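PDB 5Y9D: acyl-coenzyme A oxidase 1 from Yarrowia lipolytica, which catalyses the FAD-dependent oxidation of acyl-CoA to (2E)-enoyl-CoA in peroxisomal beta-oxidation, passing the electrons to O2 to give hydrogen peroxide. Local coordinates for residues K89-R94 / R125-I130; R113-G118 / R312-A317; D539-L544 / L548-A553; L472-G477 / Q563-H568; I658-Y661 / E667-F670. One frame throughout, in Å; residues are numbered along the deposited sequence.

Contact 1. Residues K89-R94 / R125-I130; sequences KQTMER and RTRLSI
Met92 and Thr91 of helix 84-98 receive the long side chain of Arg127 from helix 122-142. Both helices belong to the N-terminal acyl-CoA oxidase domain, near the flavin, since Ile130 touches the FAD. The tight part lies at the guanidinium. Met92 runs across it at about a right angle, and its chain bends at chi2 and chi3, so that it touches the arginine with both CG and CE. CG lies over one face of the group, 3.5 Å from Arg127 CZ. Met92 CE comes within 3.3 Å of Arg127 NE. Tyr686 of the second subunit packs on Met92 and bonds through OH to Arg127 NH2. Thr91 packs further down the arginine. Its CG2 is 3.8 Å from Arg127 CB and equally far from Arg127 CD. The threonine torsion (chi1 -56°) turns the methyl across the gap and leaves OG1 to bond to Ala87 O on its own helix.

The loose part lies away from the arginine. Lys89, Gln90 and Glu93 are partly exposed and do not touch 125-130. Tyr686 and Thr690 of the second subunit pack on Lys89 and Glu93.

Arg127 NH1 bonds to the carbonyl oxygens of Arg88 and Gly264. Across the contact the arginine is packed by apolar groups alone. Its buried charge is probably offset by Asp266, outside the two segments, which pairs with NE.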
# COMPACT_ATOMS: atom_id res chain seq x y z
N LYS A 89 21.69 -9.73 11.15
CA LYS A 89 23.06 -9.56 11.59
C LYS A 89 23.56 -8.15 11.38
O LYS A 89 24.18 -7.56 12.28
CB LYS A 89 23.96 -10.58 10.87
CG LYS A 89 25.44 -10.33 11.09
CD LYS A 89 26.27 -11.45 10.51
CE LYS A 89 27.73 -11.03 10.42
NZ LYS A 89 28.61 -12.12 10.95
N GLN A 90 23.32 -7.57 10.22
CA GLN A 90 23.86 -6.23 9.98
C GLN A 90 23.13 -5.13 10.75
O GLN A 90 23.71 -4.11 11.07
CB GLN A 90 23.88 -5.92 8.50
CG GLN A 90 22.51 -5.58 7.94
CD GLN A 90 22.47 -5.67 6.41
OE1 GLN A 90 23.46 -6.10 5.76
NE2 GLN A 90 21.34 -5.25 5.83
N THR A 91 21.87 -5.34 11.07
CA THR A 91 21.17 -4.46 11.97
C THR A 91 21.85 -4.47 13.35
O THR A 91 21.99 -3.41 13.99
CB THR A 91 19.70 -4.88 12.06
OG1 THR A 91 19.13 -4.91 10.74
CG2 THR A 91 18.91 -3.95 12.92
N MET A 92 22.30 -5.64 13.80
CA MET A 92 23.01 -5.70 15.08
C MET A 92 24.31 -4.95 15.06
O MET A 92 24.59 -4.21 15.98
CB MET A 92 23.30 -7.13 15.53
CG MET A 92 22.45 -7.55 16.69
SD MET A 92 22.61 -6.48 18.12
CE MET A 92 21.01 -5.69 18.18
N GLU A 93 25.11 -5.15 14.03
CA GLU A 93 26.30 -4.32 13.84
C GLU A 93 25.95 -2.81 13.84
O GLU A 93 26.64 -1.99 14.48
CB GLU A 93 27.00 -4.67 12.53
CG GLU A 93 27.53 -6.08 12.46
CD GLU A 93 27.93 -6.49 11.06
OE1 GLU A 93 27.48 -5.82 10.10
OE2 GLU A 93 28.70 -7.48 10.93
N ARG A 94 24.90 -2.44 13.09
CA ARG A 94 24.52 -1.02 13.00
C ARG A 94 24.10 -0.45 14.34
O ARG A 94 24.52 0.62 14.73
CB ARG A 94 23.49 -0.77 11.90
CG ARG A 94 24.09 -1.06 10.53
CD ARG A 94 23.07 -1.06 9.43
NE ARG A 94 23.58 -1.67 8.21
CZ ARG A 94 22.90 -1.79 7.08
NH1 ARG A 94 21.66 -1.31 6.97
NH2 ARG A 94 23.45 -2.40 6.04
N ARG A 125 16.66 1.40 13.01
CA ARG A 125 15.99 2.40 13.76
C ARG A 125 15.10 1.71 14.81
O ARG A 125 15.22 1.97 15.99
CB ARG A 125 15.21 3.30 12.81
CG ARG A 125 14.61 4.51 13.47
CD ARG A 125 13.16 4.27 13.87
NE ARG A 125 12.70 5.41 14.67
CZ ARG A 125 12.33 6.58 14.16
NH1 ARG A 125 12.36 6.77 12.86
NH2 ARG A 125 11.93 7.55 14.97
N THR A 126 14.28 0.74 14.41
CA THR A 126 13.42 0.06 15.35
C THR A 126 14.19 -0.75 16.41
O THR A 126 13.83 -0.74 17.61
CB THR A 126 12.49 -0.88 14.61
OG1 THR A 126 11.75 -0.13 13.67
CG2 THR A 126 11.52 -1.57 15.56
N ARG A 127 15.25 -1.44 15.95
CA ARG A 127 15.99 -2.34 16.82
C ARG A 127 16.75 -1.57 17.90
O ARG A 127 16.99 -2.05 18.99
CB ARG A 127 16.92 -3.24 16.02
CG ARG A 127 17.50 -4.38 16.86
CD ARG A 127 17.57 -5.65 16.05
NE ARG A 127 18.29 -6.72 16.72
CZ ARG A 127 19.00 -7.66 16.10
NH1 ARG A 127 19.13 -7.69 14.76
NH2 ARG A 127 19.59 -8.60 16.82
N LEU A 128 17.13 -0.36 17.59
CA LEU A 128 17.73 0.49 18.59
C LEU A 128 16.64 1.07 19.48
O LEU A 128 16.78 1.20 20.69
CB LEU A 128 18.47 1.61 17.87
CG LEU A 128 19.24 2.57 18.75
CD1 LEU A 128 20.17 1.82 19.67
CD2 LEU A 128 20.00 3.51 17.85
N SER A 129 15.55 1.41 18.85
CA SER A 129 14.53 2.20 19.46
C SER A 129 13.83 1.45 20.61
O SER A 129 13.59 2.04 21.65
CB SER A 129 13.56 2.63 18.36
OG SER A 129 12.50 3.36 18.86
N ILE A 130 13.56 0.16 20.46
CA ILE A 130 12.90 -0.59 21.52
C ILE A 130 13.61 -0.54 22.89
O ILE A 130 13.00 -0.75 23.94
CB ILE A 130 12.63 -2.07 21.13
CG1 ILE A 130 13.94 -2.80 20.77
CG2 ILE A 130 11.60 -2.17 19.98
CD1 ILE A 130 14.58 -3.48 21.96

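Contact 2. Residues R113-G118 / R312-A317; sequences RAQLHG and RVSMIA
Gln115 reaches from helix 107-118 to Ser314 and Ala317 on helix 306-334. Its NE2 donates a hydrogen bond to Ser314 OG at 2.9 Å. The bond is nearly straight, with an angle of 172° at the hydrogen, so the N-H points almost directly at the hydroxyl oxygen. That oxygen is also coplanar with the glutamine amide, 2° out of its plane. The methyl of Ala317 rests against the same amide. Ala317 CB is 3.4 Å from both Gln115 CD and OE1, and 3.6 Å from Gln115 NE2. One amide therefore serves as polar donor to the serine and as packing surface for the alanine.

The side chains are set for this meeting. Gln115 is extended beyond CG, which carries its amide across the gap. The Ser314 torsion (chi1 -152°) turns OG toward that amide. The nearest CA atoms, those of Gln115 and Ala317, are 6.9 Å apart.

Around this first shell, Arg125 of helix 122-142 packs on both Gln115 and Ser314. Val313 and Ile316 pack on helix 400-437, and Leu116 packs on helix 55-70. Arg312 NE bonds to the backbone oxygen of Glu464, the probable proton acceptor. The nearest side-chain atoms of Glu464 and Ser314 are about 7 Å apart.

The arrangement is a buried helix-helix junction. It joins the N-terminal helical domain to the C-alpha1 bundle in the acyl-CoA dehydrogenase-like fold of the acyl-CoA oxidases, close to the active site.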
# COMPACT_ATOMS: atom_id res chain seq x y z
N ARG A 113 18.50 11.91 15.28
CA ARG A 113 19.37 10.88 14.73
C ARG A 113 18.59 9.64 14.34
O ARG A 113 18.87 9.00 13.32
CB ARG A 113 20.43 10.54 15.74
CG ARG A 113 21.56 9.72 15.21
CD ARG A 113 22.46 9.36 16.37
NE ARG A 113 22.95 10.56 17.04
CZ ARG A 113 23.83 11.40 16.50
NH1 ARG A 113 24.31 11.18 15.30
NH2 ARG A 113 24.25 12.46 17.17
N ALA A 114 17.60 9.32 15.13
CA ALA A 114 16.70 8.20 14.82
C ALA A 114 15.78 8.49 13.59
O ALA A 114 15.70 7.68 12.66
CB ALA A 114 15.88 7.83 16.07
N GLN A 115 15.16 9.65 13.56
CA GLN A 115 14.32 10.04 12.43
C GLN A 115 15.07 10.07 11.10
O GLN A 115 14.64 9.46 10.12
CB GLN A 115 13.66 11.40 12.70
CG GLN A 115 12.63 11.34 13.80
CD GLN A 115 12.30 12.68 14.43
OE1 GLN A 115 12.68 13.76 13.94
NE2 GLN A 115 11.56 12.61 15.52
N LEU A 116 16.22 10.74 11.09
CA LEU A 116 17.02 10.86 9.86
C LEU A 116 17.53 9.51 9.35
O LEU A 116 17.56 9.25 8.14
CB LEU A 116 18.19 11.80 10.08
CG LEU A 116 17.83 13.22 10.51
CD1 LEU A 116 19.01 13.88 11.20
CD2 LEU A 116 17.37 14.04 9.32
N HIS A 117 17.94 8.64 10.27
CA HIS A 117 18.45 7.33 9.88
C HIS A 117 17.33 6.41 9.40
O HIS A 117 17.56 5.55 8.55
CB HIS A 117 19.20 6.74 11.05
CG HIS A 117 19.86 5.44 10.75
ND1 HIS A 117 20.34 5.12 9.51
CD2 HIS A 117 20.11 4.38 11.54
CE1 HIS A 117 20.87 3.91 9.54
NE2 HIS A 117 20.73 3.44 10.76
N GLY A 118 16.12 6.62 9.92
CA GLY A 118 14.95 5.83 9.55
C GLY A 118 14.46 6.10 8.15
O GLY A 118 13.70 5.31 7.58
N ARG A 312 4.90 8.33 19.23
CA ARG A 312 3.80 8.77 18.39
C ARG A 312 4.15 10.13 17.84
O ARG A 312 3.90 10.40 16.67
CB ARG A 312 2.49 8.88 19.16
CG ARG A 312 1.79 7.57 19.32
CD ARG A 312 0.46 7.70 20.02
NE ARG A 312 0.07 6.35 20.40
CZ ARG A 312 0.02 5.89 21.64
NH1 ARG A 312 0.27 6.67 22.67
NH2 ARG A 312 -0.31 4.62 21.83
N VAL A 313 4.72 10.95 18.71
CA VAL A 313 5.28 12.26 18.35
C VAL A 313 6.41 12.09 17.38
O VAL A 313 6.48 12.79 16.35
CB VAL A 313 5.78 13.01 19.60
CG1 VAL A 313 6.76 14.12 19.22
CG2 VAL A 313 4.61 13.58 20.37
N SER A 314 7.30 11.16 17.67
CA SER A 314 8.40 10.88 16.75
C SER A 314 7.89 10.33 15.41
O SER A 314 8.51 10.56 14.39
CB SER A 314 9.41 9.92 17.38
OG SER A 314 10.69 10.15 16.81
N MET A 315 6.74 9.66 15.40
CA MET A 315 6.12 9.20 14.13
C MET A 315 5.53 10.28 13.21
O MET A 315 5.32 10.02 12.01
CB MET A 315 5.08 8.13 14.40
CG MET A 315 5.73 6.80 14.67
SD MET A 315 4.56 5.59 15.30
CE MET A 315 5.60 4.73 16.46
N ILE A 316 5.25 11.47 13.74
CA ILE A 316 4.77 12.53 12.90
C ILE A 316 5.96 12.98 12.03
O ILE A 316 5.80 13.24 10.84
CB ILE A 316 4.14 13.68 13.70
CG1 ILE A 316 2.99 13.18 14.58
CG2 ILE A 316 3.54 14.72 12.78
CD1 ILE A 316 2.80 14.03 15.82
N ALA A 317 7.14 13.02 12.60
CA ALA A 317 8.34 13.42 11.88
C ALA A 317 8.75 12.37 10.87
O ALA A 317 9.09 12.71 9.74
CB ALA A 317 9.48 13.70 12.85

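Contact 3. Residues D539-L544 / L548-A553; sequences DKYQEL and LNPDQA
Leu544, Leu548, Ala553 and Tyr541 form the apolar centre of this turn between two helices. The two leucines lie side by side and point the same way, with CD2 of Leu544 3.8 Å from CD2 of Leu548. Leu544 CB also meets Ala553 CB at 3.9 Å. Tyr541 extends the patch. With chi1 at 170° its ring comes obliquely to Ala553, with Tyr541 CD1 3.7 Å from Ala553 CB. The phenol end passes obliquely by the proline, where Tyr541 OH is 3.6 Å from Pro550 CB. Phe554 stacks on the Tyr541 ring, and Val479 and Leu483 of helix 467-486 also pack against this tyrosine.

The polar edge follows the backbone. Leu548 N donates to Leu544 O at 3.0 Å, joining the end of the first helix to the far side of the turn. Asn549 N donates to Gln552 OE1, also at 3.0 Å, from above the plane of that carbonyl.

Asn549 occupies the N-cap position and is bonded in this way to the side chain three residues on. Its own side chain makes no capping bond, so the reciprocal pair of a full capping box is not complete. The whole is a tight turn linking helix 519-544 to the short helix 550-556, at the surface of the C-terminal helical domain.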
# COMPACT_ATOMS: atom_id res chain seq x y z
N ASP A 539 -23.63 16.63 20.14
CA ASP A 539 -25.08 16.58 20.27
C ASP A 539 -25.62 15.16 20.39
O ASP A 539 -26.36 14.87 21.33
CB ASP A 539 -25.77 17.30 19.10
CG ASP A 539 -27.11 17.88 19.48
OD1 ASP A 539 -27.13 18.79 20.33
OD2 ASP A 539 -28.13 17.41 18.93
N LYS A 540 -25.28 14.27 19.45
CA LYS A 540 -25.75 12.89 19.51
C LYS A 540 -25.33 12.23 20.81
O LYS A 540 -26.07 11.43 21.38
CB LYS A 540 -25.25 12.06 18.33
CG LYS A 540 -25.80 12.45 16.96
CD LYS A 540 -27.22 11.93 16.73
CE LYS A 540 -27.47 11.60 15.26
NZ LYS A 540 -28.78 10.92 15.05
N TYR A 541 -24.14 12.56 21.29
CA TYR A 541 -23.59 11.93 22.49
C TYR A 541 -24.44 12.26 23.68
O TYR A 541 -24.82 11.37 24.42
CB TYR A 541 -22.13 12.34 22.72
CG TYR A 541 -21.52 11.95 24.05
CD1 TYR A 541 -20.94 10.70 24.26
CD2 TYR A 541 -21.47 12.86 25.10
CE1 TYR A 541 -20.35 10.36 25.49
CE2 TYR A 541 -20.89 12.53 26.31
CZ TYR A 541 -20.34 11.29 26.50
OH TYR A 541 -19.79 11.04 27.72
N GLN A 542 -24.75 13.54 23.85
CA GLN A 542 -25.63 14.00 24.94
C GLN A 542 -26.96 13.22 24.99
O GLN A 542 -27.34 12.71 26.05
CB GLN A 542 -25.92 15.48 24.76
CG GLN A 542 -24.71 16.38 24.94
CD GLN A 542 -24.88 17.71 24.24
OE1 GLN A 542 -25.18 17.78 23.05
NE2 GLN A 542 -24.69 18.78 24.99
N GLU A 543 -27.63 13.13 23.84
CA GLU A 543 -28.85 12.32 23.68
C GLU A 543 -28.62 10.87 24.09
O GLU A 543 -29.49 10.26 24.69
CB GLU A 543 -29.34 12.30 22.23
CG GLU A 543 -29.73 13.63 21.60
CD GLU A 543 -29.40 13.66 20.11
OE1 GLU A 543 -29.94 12.82 19.35
OE2 GLU A 543 -28.58 14.52 19.69
N LEU A 544 -27.46 10.32 23.74
CA LEU A 544 -27.18 8.91 24.03
C LEU A 544 -26.90 8.65 25.50
O LEU A 544 -27.38 7.66 26.04
CB LEU A 544 -26.03 8.40 23.17
CG LEU A 544 -26.47 8.19 21.72
CD1 LEU A 544 -25.27 8.05 20.79
CD2 LEU A 544 -27.38 6.97 21.61
N LEU A 548 -27.42 5.23 27.78
CA LEU A 548 -26.12 4.56 27.74
C LEU A 548 -25.11 5.16 28.72
O LEU A 548 -25.28 6.27 29.22
CB LEU A 548 -25.56 4.65 26.32
CG LEU A 548 -25.98 3.62 25.26
CD1 LEU A 548 -27.35 3.00 25.46
CD2 LEU A 548 -25.90 4.27 23.89
N ASN A 549 -24.07 4.40 29.01
CA ASN A 549 -22.91 4.90 29.71
C ASN A 549 -22.06 5.61 28.68
O ASN A 549 -22.23 5.35 27.47
CB ASN A 549 -22.09 3.74 30.27
CG ASN A 549 -22.79 2.99 31.37
OD1 ASN A 549 -23.90 3.34 31.79
ND2 ASN A 549 -22.13 1.96 31.87
N PRO A 550 -21.13 6.48 29.12
CA PRO A 550 -20.23 7.13 28.15
C PRO A 550 -19.62 6.15 27.13
O PRO A 550 -19.71 6.36 25.93
CB PRO A 550 -19.16 7.77 29.03
CG PRO A 550 -19.79 7.96 30.38
CD PRO A 550 -20.91 6.94 30.51
N ASP A 551 -19.04 5.06 27.62
CA ASP A 551 -18.39 4.07 26.78
C ASP A 551 -19.27 3.59 25.66
O ASP A 551 -18.87 3.60 24.51
CB ASP A 551 -17.94 2.85 27.63
CG ASP A 551 -16.47 2.89 28.02
OD1 ASP A 551 -15.66 3.53 27.31
OD2 ASP A 551 -16.12 2.26 29.03
N GLN A 552 -20.48 3.15 26.00
CA GLN A 552 -21.37 2.59 25.01
C GLN A 552 -21.79 3.64 24.02
O GLN A 552 -22.05 3.32 22.86
CB GLN A 552 -22.63 2.04 25.65
CG GLN A 552 -22.43 0.98 26.72
CD GLN A 552 -23.68 0.82 27.55
OE1 GLN A 552 -23.84 1.46 28.60
NE2 GLN A 552 -24.60 0.01 27.05
N ALA A 553 -21.88 4.89 24.48
CA ALA A 553 -22.23 6.00 23.59
C ALA A 553 -21.17 6.20 22.53
O ALA A 553 -21.50 6.29 21.35
CB ALA A 553 -22.45 7.28 24.37

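Contact 4. Residues L472-G477 / Q563-H568; sequences LSMGRG and QCARIH
This is a near-perpendicular helix crossing, in which Met474 and Gly475 of helix 467-486 meet Ala565 and His568 of helix 558-581. The short segments cross at 85°, and their axes approach to 8.0 Å. Small residues stand at the crossing point. The CA atoms of Gly475 and Ala565 are 5.2 Å apart, and Ala565 CB faces the glycine backbone, 4.3 Å from Gly475 N.

Met474 spans the junction beside them. Its CG is anti to the backbone N (chi1 -171°), which directs the chain toward the other helix, and a bend at chi3 sets the terminal methyl. The sulfur rests on the alanine, with Met474 SD 3.7 Å from Ala565 CA. The methyl reaches the histidine at the ring edge, in its plane, where Met474 CE is 3.9 Å from His568 CD2. This is a Met-aromatic contact of the edge type: SD lies 81° off the ring normal. His568 ND1 bonds to Tyr497 OH, which would help fix the ring's rotation.

Around the crossing, helix 519-544 packs on Cys564 and His568. Phe423 of helix 400-437 packs on Ala565. One turn away, Leu472 touches the FAD and Tyr356 of the second subunit, so helix 467-486 runs from the cofactor pocket into this buried layer of helices.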
# COMPACT_ATOMS: atom_id res chain seq x y z
N LEU A 472 -10.42 6.93 16.97
CA LEU A 472 -11.51 6.84 17.93
C LEU A 472 -11.17 7.54 19.22
O LEU A 472 -12.03 8.20 19.77
CB LEU A 472 -11.88 5.40 18.26
CG LEU A 472 -12.47 4.58 17.13
CD1 LEU A 472 -12.85 3.19 17.66
CD2 LEU A 472 -13.68 5.27 16.53
N SER A 473 -9.95 7.40 19.71
CA SER A 473 -9.51 8.14 20.92
C SER A 473 -9.51 9.66 20.72
O SER A 473 -9.89 10.41 21.63
CB SER A 473 -8.11 7.72 21.38
OG SER A 473 -7.95 6.32 21.24
N MET A 474 -9.07 10.13 19.57
CA MET A 474 -9.09 11.57 19.37
C MET A 474 -10.54 12.06 19.24
O MET A 474 -10.94 13.01 19.90
CB MET A 474 -8.27 11.98 18.16
CG MET A 474 -8.11 13.49 18.07
SD MET A 474 -7.72 14.02 16.40
CE MET A 474 -6.17 14.85 16.73
N GLY A 475 -11.34 11.39 18.44
CA GLY A 475 -12.77 11.71 18.38
C GLY A 475 -13.40 11.86 19.76
O GLY A 475 -14.07 12.85 20.02
N ARG A 476 -13.16 10.90 20.66
CA ARG A 476 -13.65 11.00 22.03
C ARG A 476 -13.12 12.24 22.76
O ARG A 476 -13.89 12.97 23.39
CB ARG A 476 -13.29 9.75 22.85
CG ARG A 476 -13.60 9.91 24.33
CD ARG A 476 -13.52 8.59 25.06
NE ARG A 476 -12.17 8.07 24.91
CZ ARG A 476 -11.87 6.80 24.67
NH1 ARG A 476 -12.83 5.88 24.58
NH2 ARG A 476 -10.59 6.45 24.53
N GLY A 477 -11.81 12.47 22.67
CA GLY A 477 -11.20 13.64 23.29
C GLY A 477 -11.77 14.97 22.77
O GLY A 477 -11.73 15.99 23.46
N GLN A 563 -14.67 10.67 11.66
CA GLN A 563 -14.86 11.88 10.87
C GLN A 563 -14.26 13.11 11.52
O GLN A 563 -13.59 13.91 10.86
CB GLN A 563 -16.32 12.11 10.57
CG GLN A 563 -16.77 11.41 9.30
CD GLN A 563 -16.32 12.18 8.06
OE1 GLN A 563 -15.11 12.32 7.80
NE2 GLN A 563 -17.28 12.70 7.30
N CYS A 564 -14.46 13.25 12.83
CA CYS A 564 -14.04 14.45 13.51
C CYS A 564 -12.53 14.53 13.63
O CYS A 564 -11.93 15.59 13.43
CB CYS A 564 -14.72 14.53 14.88
SG CYS A 564 -16.52 14.57 14.74
N ALA A 565 -11.92 13.40 13.93
CA ALA A 565 -10.48 13.32 14.04
C ALA A 565 -9.92 13.74 12.73
O ALA A 565 -9.00 14.54 12.67
CB ALA A 565 -10.05 11.89 14.35
N ARG A 566 -10.52 13.23 11.67
CA ARG A 566 -10.00 13.43 10.34
C ARG A 566 -10.03 14.87 9.94
O ARG A 566 -9.01 15.35 9.52
CB ARG A 566 -10.75 12.62 9.28
CG ARG A 566 -9.89 12.38 8.04
CD ARG A 566 -10.64 12.63 6.78
NE ARG A 566 -11.21 11.41 6.25
CZ ARG A 566 -12.23 11.39 5.39
NH1 ARG A 566 -12.80 12.53 4.99
NH2 ARG A 566 -12.69 10.21 4.92
N ILE A 567 -11.21 15.53 10.00
CA ILE A 567 -11.30 16.95 9.62
C ILE A 567 -10.46 17.86 10.52
O ILE A 567 -9.83 18.77 10.05
CB ILE A 567 -12.72 17.55 9.62
CG1 ILE A 567 -13.78 16.56 9.19
CG2 ILE A 567 -12.78 18.76 8.69
CD1 ILE A 567 -13.53 15.98 7.81
N HIS A 568 -10.47 17.61 11.82
CA HIS A 568 -9.82 18.54 12.77
C HIS A 568 -8.30 18.46 12.64
O HIS A 568 -7.60 19.46 12.70
CB HIS A 568 -10.23 18.19 14.20
CG HIS A 568 -9.27 18.69 15.24
ND1 HIS A 568 -9.24 20.00 15.65
CD2 HIS A 568 -8.29 18.06 15.92
CE1 HIS A 568 -8.29 20.15 16.55
NE2 HIS A 568 -7.69 19.00 16.72

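Contact 5. Residues I658-Y661 / E667-F670; sequences IGSY and EKYF
Ile658 and Tyr669 make the apolar part of this contact, and Ser660 and Lys668 the mixed part. The isoleucine and the tyrosine lie side by side and point the same way. Ile658 CG2 approaches the near end of the ring obliquely, 4.2 Å from Tyr669 CD2 and equally far from Tyr669 CG. The extended tyrosine torsion (chi1 -179°) brings the CG-CD2 side of the ring to this methyl.

The second pair meets through the lysine's aliphatic chain. Lys668 is extended beyond CG and runs across the end of Ser660, with Lys668 CD 3.7 Å from Ser660 CB. Lys668 NZ lies 3.7 Å from Ser660 OG. The hydroxyl bonds to Pro657 O in its own loop, while the ammonium has long, weak ion pairs with Asp651 and Asp662.

At the far end of Tyr669, OH hydrogen-bonds Trp205 NE1 of the second subunit. The tyrosine ring also meets His442 edge-to-face.

The contact folds the loop after helix 651-654 back on helix 665-676. Ile658 also packs on Ile329 and Tyr333 of helix 306-334. Helix 665-676 in turn lies against the second subunit, where Phe670 meets Trp269 of that chain edge-to-face.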
# COMPACT_ATOMS: atom_id res chain seq x y z
N ILE A 658 17.22 6.48 -9.60
CA ILE A 658 16.38 7.41 -10.38
C ILE A 658 16.03 8.71 -9.64
O ILE A 658 15.32 9.57 -10.18
CB ILE A 658 15.09 6.74 -10.92
CG1 ILE A 658 14.13 6.45 -9.79
CG2 ILE A 658 15.39 5.48 -11.73
CD1 ILE A 658 12.75 6.04 -10.27
N GLY A 659 16.52 8.83 -8.42
CA GLY A 659 16.32 10.01 -7.60
C GLY A 659 17.61 10.75 -7.39
O GLY A 659 17.70 11.62 -6.51
N SER A 660 18.61 10.44 -8.21
CA SER A 660 19.88 11.17 -8.16
C SER A 660 19.77 12.67 -8.36
O SER A 660 19.03 13.14 -9.23
CB SER A 660 20.87 10.58 -9.16
OG SER A 660 21.29 9.31 -8.68
N TYR A 661 20.50 13.41 -7.52
CA TYR A 661 20.58 14.85 -7.57
C TYR A 661 20.84 15.39 -8.97
O TYR A 661 20.16 16.32 -9.41
CB TYR A 661 21.69 15.34 -6.63
CG TYR A 661 21.82 16.86 -6.51
CD1 TYR A 661 21.10 17.56 -5.56
CD2 TYR A 661 22.69 17.59 -7.34
CE1 TYR A 661 21.22 18.95 -5.43
CE2 TYR A 661 22.82 18.97 -7.23
CZ TYR A 661 22.07 19.65 -6.27
OH TYR A 661 22.17 21.02 -6.15
N GLU A 667 21.85 6.14 -16.52
CA GLU A 667 23.19 5.65 -16.32
C GLU A 667 23.31 5.02 -14.94
O GLU A 667 23.74 3.86 -14.82
CB GLU A 667 24.24 6.76 -16.52
CG GLU A 667 25.67 6.23 -16.45
CD GLU A 667 26.60 6.90 -17.45
OE1 GLU A 667 26.53 8.16 -17.56
OE2 GLU A 667 27.37 6.16 -18.14
N LYS A 668 22.88 5.76 -13.91
CA LYS A 668 23.01 5.28 -12.53
C LYS A 668 22.16 4.07 -12.25
O LYS A 668 22.61 3.16 -11.56
CB LYS A 668 22.72 6.39 -11.53
CG LYS A 668 23.83 7.43 -11.55
CD LYS A 668 23.59 8.53 -10.55
CE LYS A 668 24.69 9.57 -10.62
NZ LYS A 668 24.74 10.33 -9.34
N TYR A 669 20.96 4.03 -12.83
CA TYR A 669 20.05 2.89 -12.67
C TYR A 669 20.63 1.64 -13.31
O TYR A 669 20.63 0.57 -12.75
CB TYR A 669 18.70 3.25 -13.29
CG TYR A 669 17.59 2.24 -13.23
CD1 TYR A 669 17.49 1.30 -12.23
CD2 TYR A 669 16.56 2.30 -14.15
CE1 TYR A 669 16.43 0.40 -12.19
CE2 TYR A 669 15.49 1.42 -14.12
CZ TYR A 669 15.43 0.47 -13.14
OH TYR A 669 14.35 -0.39 -13.14
N PHE A 670 21.13 1.78 -14.52
CA PHE A 670 21.79 0.65 -15.17
C PHE A 670 23.07 0.23 -14.36
O PHE A 670 23.39 -0.95 -14.26
CB PHE A 670 22.09 1.04 -16.62
CG PHE A 670 22.68 -0.04 -17.44
CD1 PHE A 670 21.95 -1.14 -17.81
CD2 PHE A 670 24.00 0.07 -17.91
CE1 PHE A 670 22.51 -2.13 -18.61
CE2 PHE A 670 24.57 -0.92 -18.69
CZ PHE A 670 23.82 -2.02 -19.06

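How the contacts relate
From the N terminus, contact 1 closes a helical loop within the N-terminal domain. Contact 2 opens inside that loop at 113-118 and closes far later at 312-317, so the two cross. They also touch, through Arg125 against Ala114, Gln115 and Ser314. Contact 2 spans the beta region and ties the N-terminal helices to the C-alpha1 bundle. Contact 4 then joins this bundle to the C-terminal helices. Contact 3 is nested inside its loop, with nearest atoms about 5 Å away. Contact 5 closes a short loop last, its centre about 57 Å from that of contact 3. Contacts 1, 3, 4 and 5 also touch the second subunit.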